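Long-range contact in putative polyketide cyclase (Acidithiobacillus ferrooxidans, PDB 3F9S), which is a putative polyketide cyclase of the SnoaL-like family, in the NTF2 clan, and probably cyclises a polyketide-like substrate: residues A65-Q75 with T87-I98. Numbering follows the deposited sequence.
Sequences AAFPDQCFDIQ and TWLWTATHKEDI
Trp90 reaches over from 87-98 and sets its indole edge against two phenylalanines of 65-75. Trp90 CD1 sits over the centre of the Phe72 ring, 3.4 Å from Phe72 CZ. At the other end of the indole, Trp90 CH2 meets the Phe67 face off-centre, 3.7 Å from Phe67 CG. Both are T-shaped pairs. With CG anti to the backbone N (chi1 179°), the indole extends along this line of rings. Trp90 NE1 gives Gln70 OE1 a 3.1 Å hydrogen bond, in the indole plane but from above the amide plane. Replacing Trp90 with an alanine is likely to open a gap between the two phenylalanines and leave Gln70 OE1 without this donor. Gln70 NE2 bonds to Phe67 O, which fixes the amide across the type I turn 67-70. Phe72 also turns an edge to the Trp88 face, completing an aromatic cluster. Within the turn, Asp69 OD1 accepts from Thr93 N at 2.8 Å through its syn lone pair. Lys95 NZ adds a salt bridge to Asp69 OD1 at 3.5 Å. Strands 71-80 and 83-93 form an antiparallel hairpin, with Cys71–Thr91 and Asp73–Leu89 as hydrogen-bonded pairs. Strand 71-80 is outermost in the chain's sheet. Helix 8-21 packs on Phe72 and Ile74, while strand 107-118 flanks 83-93, where Thr114 OG1 binds Trp88 NE1.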
ATOM      1  N   ALA A  65       0.976  13.534  16.504  1.00 28.02           N
ATOM      2  CA  ALA A  65       0.382  13.571  17.837  1.00 26.22           C
ATOM      3  C   ALA A  65      -0.295  12.272  18.274  1.00 25.62           C
ATOM      4  O   ALA A  65      -0.292  11.957  19.452  1.00 24.60           O
ATOM      5  CB  ALA A  65      -0.609  14.726  17.954  1.00 25.87           C
ATOM      6  N   ALA A  66      -0.882  11.540  17.335  1.00 27.32           N
ATOM      7  CA  ALA A  66      -1.525  10.250  17.625  1.00 27.88           C
ATOM      8  C   ALA A  66      -0.537   9.207  18.170  1.00 28.51           C
ATOM      9  O   ALA A  66      -0.863   8.449  19.082  1.00 30.22           O
ATOM     10  CB  ALA A  66      -2.201   9.714  16.363  1.00 29.63           C
ATOM     11  N   PHE A  67       0.660   9.183  17.592  1.00 27.52           N
ATOM     12  CA  PHE A  67       1.737   8.265  17.955  1.00 26.20           C
ATOM     13  C   PHE A  67       3.021   9.072  17.899  1.00 25.22           C
ATOM     14  O   PHE A  67       3.746   8.990  16.902  1.00 24.90           O
ATOM     15  CB  PHE A  67       1.759   7.128  16.950  1.00 26.26           C
ATOM     16  CG  PHE A  67       0.535   6.284  16.984  1.00 28.55           C
ATOM     17  CD1 PHE A  67       0.416   5.258  17.908  1.00 31.97           C
ATOM     18  CD2 PHE A  67      -0.512   6.513  16.090  1.00 31.69           C
ATOM     19  CE1 PHE A  67      -0.727   4.455  17.951  1.00 34.94           C
ATOM     20  CE2 PHE A  67      -1.661   5.715  16.120  1.00 33.32           C
ATOM     21  CZ  PHE A  67      -1.762   4.680  17.045  1.00 30.52           C
ATOM     22  N   PRO A  68       3.294   9.865  18.957  1.00 26.33           N
ATOM     23  CA  PRO A  68       4.427  10.790  18.941  1.00 28.71           C
ATOM     24  C   PRO A  68       5.823  10.209  18.808  1.00 30.96           C
ATOM     25  O   PRO A  68       6.700  10.921  18.329  1.00 33.86           O
ATOM     26  CB  PRO A  68       4.255  11.600  20.225  1.00 29.11           C
ATOM     27  CG  PRO A  68       3.409  10.791  21.104  1.00 29.24           C
ATOM     28  CD  PRO A  68       2.543   9.950  20.222  1.00 26.66           C
ATOM     29  N   ASP A  69       6.022   8.946  19.177  1.00 29.97           N
ATOM     30  CA  ASP A  69       7.336   8.310  19.017  1.00 29.21           C
ATOM     31  C   ASP A  69       7.388   7.418  17.782  1.00 28.80           C
ATOM     32  O   ASP A  69       8.302   6.599  17.661  1.00 28.89           O
ATOM     33  CB  ASP A  69       7.719   7.530  20.274  1.00 30.18           C
ATOM     34  CG  ASP A  69       6.951   6.237  20.447  1.00 31.02           C
ATOM     35  OD1 ASP A  69       5.997   5.937  19.687  1.00 31.56           O
ATOM     36  OD2 ASP A  69       7.351   5.490  21.352  1.00 31.68           O
ATOM     37  N   GLN A  70       6.428   7.571  16.866  1.00 27.17           N
ATOM     38  CA  GLN A  70       6.380   6.736  15.681  1.00 27.34           C
ATOM     39  C   GLN A  70       7.649   6.837  14.861  1.00 28.06           C
ATOM     40  O   GLN A  70       8.263   7.898  14.783  1.00 28.59           O
ATOM     41  CB  GLN A  70       5.173   7.058  14.798  1.00 27.24           C
ATOM     42  CG  GLN A  70       5.179   8.411  14.128  1.00 28.78           C
ATOM     43  CD  GLN A  70       3.863   8.703  13.453  1.00 27.95           C
ATOM     44  OE1 GLN A  70       3.701   8.417  12.274  1.00 30.56           O
ATOM     45  NE2 GLN A  70       2.897   9.193  14.208  1.00 27.69           N
ATOM     46  N   CYS A  71       8.026   5.717  14.249  1.00 27.97           N
ATOM     47  CA  CYS A  71       9.242   5.657  13.480  1.00 27.10           C
ATOM     48  C   CYS A  71       8.957   4.842  12.242  1.00 25.24           C
ATOM     49  O   CYS A  71       8.403   3.760  12.340  1.00 24.41           O
ATOM     50  CB  CYS A  71      10.366   5.004  14.283  1.00 27.96           C
ATOM     51  SG  CYS A  71      11.929   5.211  13.435  1.00 34.35           S
ATOM     52  N   PHE A  72       9.317   5.398  11.098  1.00 26.47           N
ATOM     53  CA  PHE A  72       9.184   4.736   9.804  1.00 26.71           C
ATOM     54  C   PHE A  72      10.517   4.092   9.492  1.00 27.71           C
ATOM     55  O   PHE A  72      11.564   4.691   9.717  1.00 30.00           O
ATOM     56  CB  PHE A  72       8.835   5.725   8.722  1.00 27.77           C
ATOM     57  CG  PHE A  72       7.448   6.242   8.837  1.00 26.75           C
ATOM     58  CD1 PHE A  72       7.139   7.215   9.785  1.00 29.79           C
ATOM     59  CD2 PHE A  72       6.444   5.747   8.023  1.00 29.59           C
ATOM     60  CE1 PHE A  72       5.838   7.695   9.904  1.00 25.28           C
ATOM     61  CE2 PHE A  72       5.148   6.223   8.128  1.00 30.43           C
ATOM     62  CZ  PHE A  72       4.844   7.214   9.054  1.00 25.89           C
ATOM     63  N   ASP A  73      10.450   2.871   8.980  1.00 27.60           N
ATOM     64  CA  ASP A  73      11.605   2.069   8.654  1.00 27.07           C
ATOM     65  C   ASP A  73      11.416   1.702   7.198  1.00 25.56           C
ATOM     66  O   ASP A  73      10.680   0.774   6.878  1.00 27.04           O
ATOM     67  CB  ASP A  73      11.615   0.856   9.593  1.00 28.28           C
ATOM     68  CG  ASP A  73      12.691  -0.153   9.269  1.00 32.35           C
ATOM     69  OD1 ASP A  73      13.559   0.099   8.404  1.00 36.19           O
ATOM     70  OD2 ASP A  73      12.633  -1.221   9.906  1.00 38.75           O
ATOM     71  N   ILE A  74      12.119   2.428   6.330  1.00 24.19           N
ATOM     72  CA  ILE A  74      11.965   2.278   4.898  1.00 23.97           C
ATOM     73  C   ILE A  74      12.510   0.910   4.543  1.00 23.93           C
ATOM     74  O   ILE A  74      13.594   0.530   4.987  1.00 25.31           O
ATOM     75  CB  ILE A  74      12.704   3.380   4.119  1.00 24.81           C
ATOM     76  CG1 ILE A  74      12.106   4.752   4.427  1.00 26.43           C
ATOM     77  CG2 ILE A  74      12.624   3.136   2.603  1.00 24.50           C
ATOM     78  CD1 ILE A  74      12.876   5.887   3.812  1.00 25.49           C
ATOM     79  N   GLN A  75      11.713   0.177   3.787  1.00 23.43           N
ATOM     80  CA  GLN A  75      12.062  -1.143   3.310  1.00 23.12           C
ATOM     81  C   GLN A  75      12.586  -1.070   1.900  1.00 24.60           C
ATOM     82  O   GLN A  75      13.609  -1.666   1.604  1.00 29.39           O
ATOM     83  CB  GLN A  75      10.861  -2.071   3.375  1.00 23.77           C
ATOM     84  CG  GLN A  75      10.339  -2.224   4.784  1.00 22.08           C
ATOM     85  CD  GLN A  75      11.375  -2.740   5.733  1.00 27.06           C
ATOM     86  OE1 GLN A  75      11.889  -1.998   6.579  1.00 28.22           O
ATOM     87  NE2 GLN A  75      11.746  -3.987   5.557  1.00 22.73           N
ATOM     88  N   THR A  87       8.211   1.662   0.428  1.00 22.95           N
ATOM     89  CA  THR A  87       7.546   0.669   1.261  1.00 22.41           C
ATOM     90  C   THR A  87       8.217   0.833   2.598  1.00 22.96           C
ATOM     91  O   THR A  87       9.405   1.140   2.682  1.00 25.16           O
ATOM     92  CB  THR A  87       7.682  -0.740   0.724  1.00 22.46           C
ATOM     93  OG1 THR A  87       9.050  -1.032   0.478  1.00 22.86           O
ATOM     94  CG2 THR A  87       6.882  -0.878  -0.571  1.00 23.75           C
ATOM     95  N   TRP A  88       7.448   0.594   3.661  1.00 22.87           N
ATOM     96  CA  TRP A  88       7.936   0.831   4.994  1.00 22.59           C
ATOM     97  C   TRP A  88       7.203   0.045   6.048  1.00 22.74           C
ATOM     98  O   TRP A  88       6.083  -0.418   5.836  1.00 24.40           O
ATOM     99  CB  TRP A  88       7.835   2.317   5.336  1.00 21.44           C
ATOM    100  CG  TRP A  88       6.539   2.964   4.954  1.00 21.94           C
ATOM    101  CD1 TRP A  88       6.283   3.584   3.812  1.00 23.58           C
ATOM    102  CD2 TRP A  88       5.352   3.058   5.744  1.00 24.87           C
ATOM    103  NE1 TRP A  88       5.003   4.062   3.778  1.00 23.64           N
ATOM    104  CE2 TRP A  88       4.392   3.754   4.962  1.00 24.86           C
ATOM    105  CE3 TRP A  88       4.992   2.599   7.006  1.00 23.41           C
ATOM    106  CZ2 TRP A  88       3.123   4.049   5.425  1.00 26.75           C
ATOM    107  CZ3 TRP A  88       3.709   2.874   7.481  1.00 25.22           C
ATOM    108  CH2 TRP A  88       2.782   3.591   6.680  1.00 25.18           C
ATOM    109  N   LEU A  89       7.917  -0.133   7.149  1.00 22.89           N
ATOM    110  CA  LEU A  89       7.399  -0.671   8.376  1.00 21.17           C
ATOM    111  C   LEU A  89       7.354   0.540   9.275  1.00 22.93           C
ATOM    112  O   LEU A  89       7.995   1.566   9.027  1.00 24.20           O
ATOM    113  CB  LEU A  89       8.332  -1.720   8.939  1.00 23.03           C
ATOM    114  CG  LEU A  89       8.552  -2.879   7.979  1.00 20.48           C
ATOM    115  CD1 LEU A  89       9.509  -3.851   8.628  1.00 23.49           C
ATOM    116  CD2 LEU A  89       7.288  -3.583   7.525  1.00 24.91           C
ATOM    117  N   TRP A  90       6.601   0.397  10.348  1.00 22.60           N
ATOM    118  CA  TRP A  90       6.348   1.492  11.241  1.00 22.81           C
ATOM    119  C   TRP A  90       6.132   0.925  12.600  1.00 23.63           C
ATOM    120  O   TRP A  90       5.563  -0.163  12.742  1.00 25.12           O
ATOM    121  CB  TRP A  90       5.081   2.132  10.734  1.00 24.94           C
ATOM    122  CG  TRP A  90       4.540   3.272  11.462  1.00 22.85           C
ATOM    123  CD1 TRP A  90       4.787   4.567  11.194  1.00 25.23           C
ATOM    124  CD2 TRP A  90       3.579   3.245  12.515  1.00 22.92           C
ATOM    125  NE1 TRP A  90       4.049   5.366  12.003  1.00 23.75           N
ATOM    126  CE2 TRP A  90       3.291   4.583  12.834  1.00 25.50           C
ATOM    127  CE3 TRP A  90       2.903   2.222  13.197  1.00 22.21           C
ATOM    128  CZ2 TRP A  90       2.375   4.928  13.814  1.00 24.97           C
ATOM    129  CZ3 TRP A  90       1.999   2.561  14.176  1.00 22.98           C
ATOM    130  CH2 TRP A  90       1.753   3.902  14.495  1.00 24.60           C
ATOM    131  N   THR A  91       6.655   1.625  13.595  1.00 23.12           N
ATOM    132  CA  THR A  91       6.495   1.220  14.960  1.00 23.22           C
ATOM    133  C   THR A  91       6.191   2.475  15.739  1.00 22.64           C
ATOM    134  O   THR A  91       6.668   3.546  15.388  1.00 24.68           O
ATOM    135  CB  THR A  91       7.775   0.569  15.502  1.00 24.31           C
ATOM    136  OG1 THR A  91       8.850   1.508  15.429  1.00 30.53           O
ATOM    137  CG2 THR A  91       8.130  -0.673  14.675  1.00 25.78           C
ATOM    138  N   ALA A  92       5.371   2.323  16.759  1.00 23.13           N
ATOM    139  CA  ALA A  92       5.016   3.423  17.653  1.00 23.53           C
ATOM    140  C   ALA A  92       4.504   2.793  18.925  1.00 25.34           C
ATOM    141  O   ALA A  92       4.055   1.652  18.912  1.00 26.37           O
ATOM    142  CB  ALA A  92       3.954   4.274  17.019  1.00 24.22           C
ATOM    143  N   THR A  93       4.637   3.523  20.021  1.00 27.66           N
ATOM    144  CA  THR A  93       4.159   3.096  21.325  1.00 29.09           C
ATOM    145  C   THR A  93       2.742   3.619  21.426  1.00 30.08           C
ATOM    146  O   THR A  93       2.483   4.759  21.029  1.00 29.59           O
ATOM    147  CB  THR A  93       4.986   3.737  22.452  1.00 28.83           C
ATOM    148  OG1 THR A  93       6.368   3.453  22.234  1.00 30.80           O
ATOM    149  CG2 THR A  93       4.577   3.195  23.794  1.00 28.71           C
ATOM    150  N   HIS A  94       1.841   2.800  21.957  1.00 33.40           N
ATOM    151  CA  HIS A  94       0.447   3.198  22.149  1.00 36.92           C
ATOM    152  C   HIS A  94       0.400   3.919  23.497  1.00 39.74           C
ATOM    153  O   HIS A  94      -0.018   3.338  24.500  1.00 40.53           O
ATOM    154  CB  HIS A  94      -0.466   1.964  22.086  1.00 37.42           C
ATOM    155  CG  HIS A  94      -1.917   2.263  22.290  1.00 35.45           C
ATOM    156  ND1 HIS A  94      -2.774   1.370  22.893  1.00 40.35           N
ATOM    157  CD2 HIS A  94      -2.647   3.371  22.023  1.00 38.48           C
ATOM    158  CE1 HIS A  94      -3.982   1.901  22.954  1.00 40.88           C
ATOM    159  NE2 HIS A  94      -3.933   3.115  22.435  1.00 37.83           N
ATOM    160  N   LYS A  95       0.844   5.178  23.504  1.00 42.82           N
ATOM    161  CA  LYS A  95       0.924   5.987  24.736  1.00 46.44           C
ATOM    162  C   LYS A  95       0.038   7.242  24.797  1.00 48.02           C
ATOM    163  O   LYS A  95      -0.015   7.904  25.844  1.00 48.26           O
ATOM    164  CB  LYS A  95       2.384   6.307  25.073  1.00 46.57           C
ATOM    165  CG  LYS A  95       3.120   7.177  24.082  1.00 48.23           C
ATOM    166  CD  LYS A  95       4.571   7.320  24.526  1.00 48.88           C
ATOM    167  CE  LYS A  95       5.288   8.381  23.728  1.00 53.32           C
ATOM    168  NZ  LYS A  95       5.213   8.100  22.274  1.00 55.94           N
ATOM    169  N   GLU A  96      -0.646   7.560  23.699  1.00 49.31           N
ATOM    170  CA  GLU A  96      -1.645   8.624  23.656  1.00 50.74           C
ATOM    171  C   GLU A  96      -3.005   7.938  23.583  1.00 52.56           C
ATOM    172  O   GLU A  96      -3.133   6.857  22.993  1.00 51.95           O
ATOM    173  CB  GLU A  96      -1.447   9.533  22.441  1.00 50.58           C
ATOM    174  CG  GLU A  96      -0.229  10.447  22.548  1.00 51.01           C
ATOM    175  CD  GLU A  96      -0.396  11.627  23.503  1.00 51.15           C
ATOM    176  OE1 GLU A  96      -1.495  11.846  24.062  1.00 48.57           O
ATOM    177  OE2 GLU A  96       0.599  12.360  23.682  1.00 50.89           O
ATOM    178  N   ASP A  97      -4.008   8.560  24.202  1.00 54.40           N
ATOM    179  CA  ASP A  97      -5.379   8.065  24.140  1.00 56.43           C
ATOM    180  C   ASP A  97      -5.932   8.371  22.745  1.00 58.19           C
ATOM    181  O   ASP A  97      -5.834   9.506  22.267  1.00 58.33           O
ATOM    182  CB  ASP A  97      -6.273   8.704  25.216  1.00 56.63           C
ATOM    183  CG  ASP A  97      -5.884   8.308  26.640  1.00 58.19           C
ATOM    184  OD1 ASP A  97      -5.146   7.320  26.846  1.00 59.51           O
ATOM    185  OD2 ASP A  97      -6.343   8.991  27.582  1.00 61.76           O
ATOM    186  N   ILE A  98      -6.468   7.340  22.094  1.00 59.96           N
ATOM    187  CA  ILE A  98      -7.084   7.438  20.763  1.00 61.24           C
ATOM    188  C   ILE A  98      -8.545   6.975  20.910  1.00 61.92           C
ATOM    189  O   ILE A  98      -8.873   6.357  21.933  1.00 61.44           O
ATOM    190  CB  ILE A  98      -6.269   6.672  19.666  1.00 61.29           C
ATOM    191  CG1 ILE A  98      -5.914   5.242  20.082  1.00 61.40           C
ATOM    192  CG2 ILE A  98      -4.976   7.426  19.347  1.00 62.54           C
ATOM    193  CD1 ILE A  98      -5.194   4.464  19.000  1.00 60.65           C
TER
HETATM  194  O   HOH W   1       0.808  13.558  21.249  1.00 33.63           O
HETATM  195  O   HOH W   2      -0.371   6.445  20.754  1.00 39.83           O
HETATM  196  O   HOH W   3       8.806   3.948  17.429  1.00 38.84           O
HETATM  197  O   HOH W   4       3.697   6.823  20.115  1.00 38.93           O
HETATM  198  O   HOH W   5       9.903   1.416  12.530  1.00 34.62           O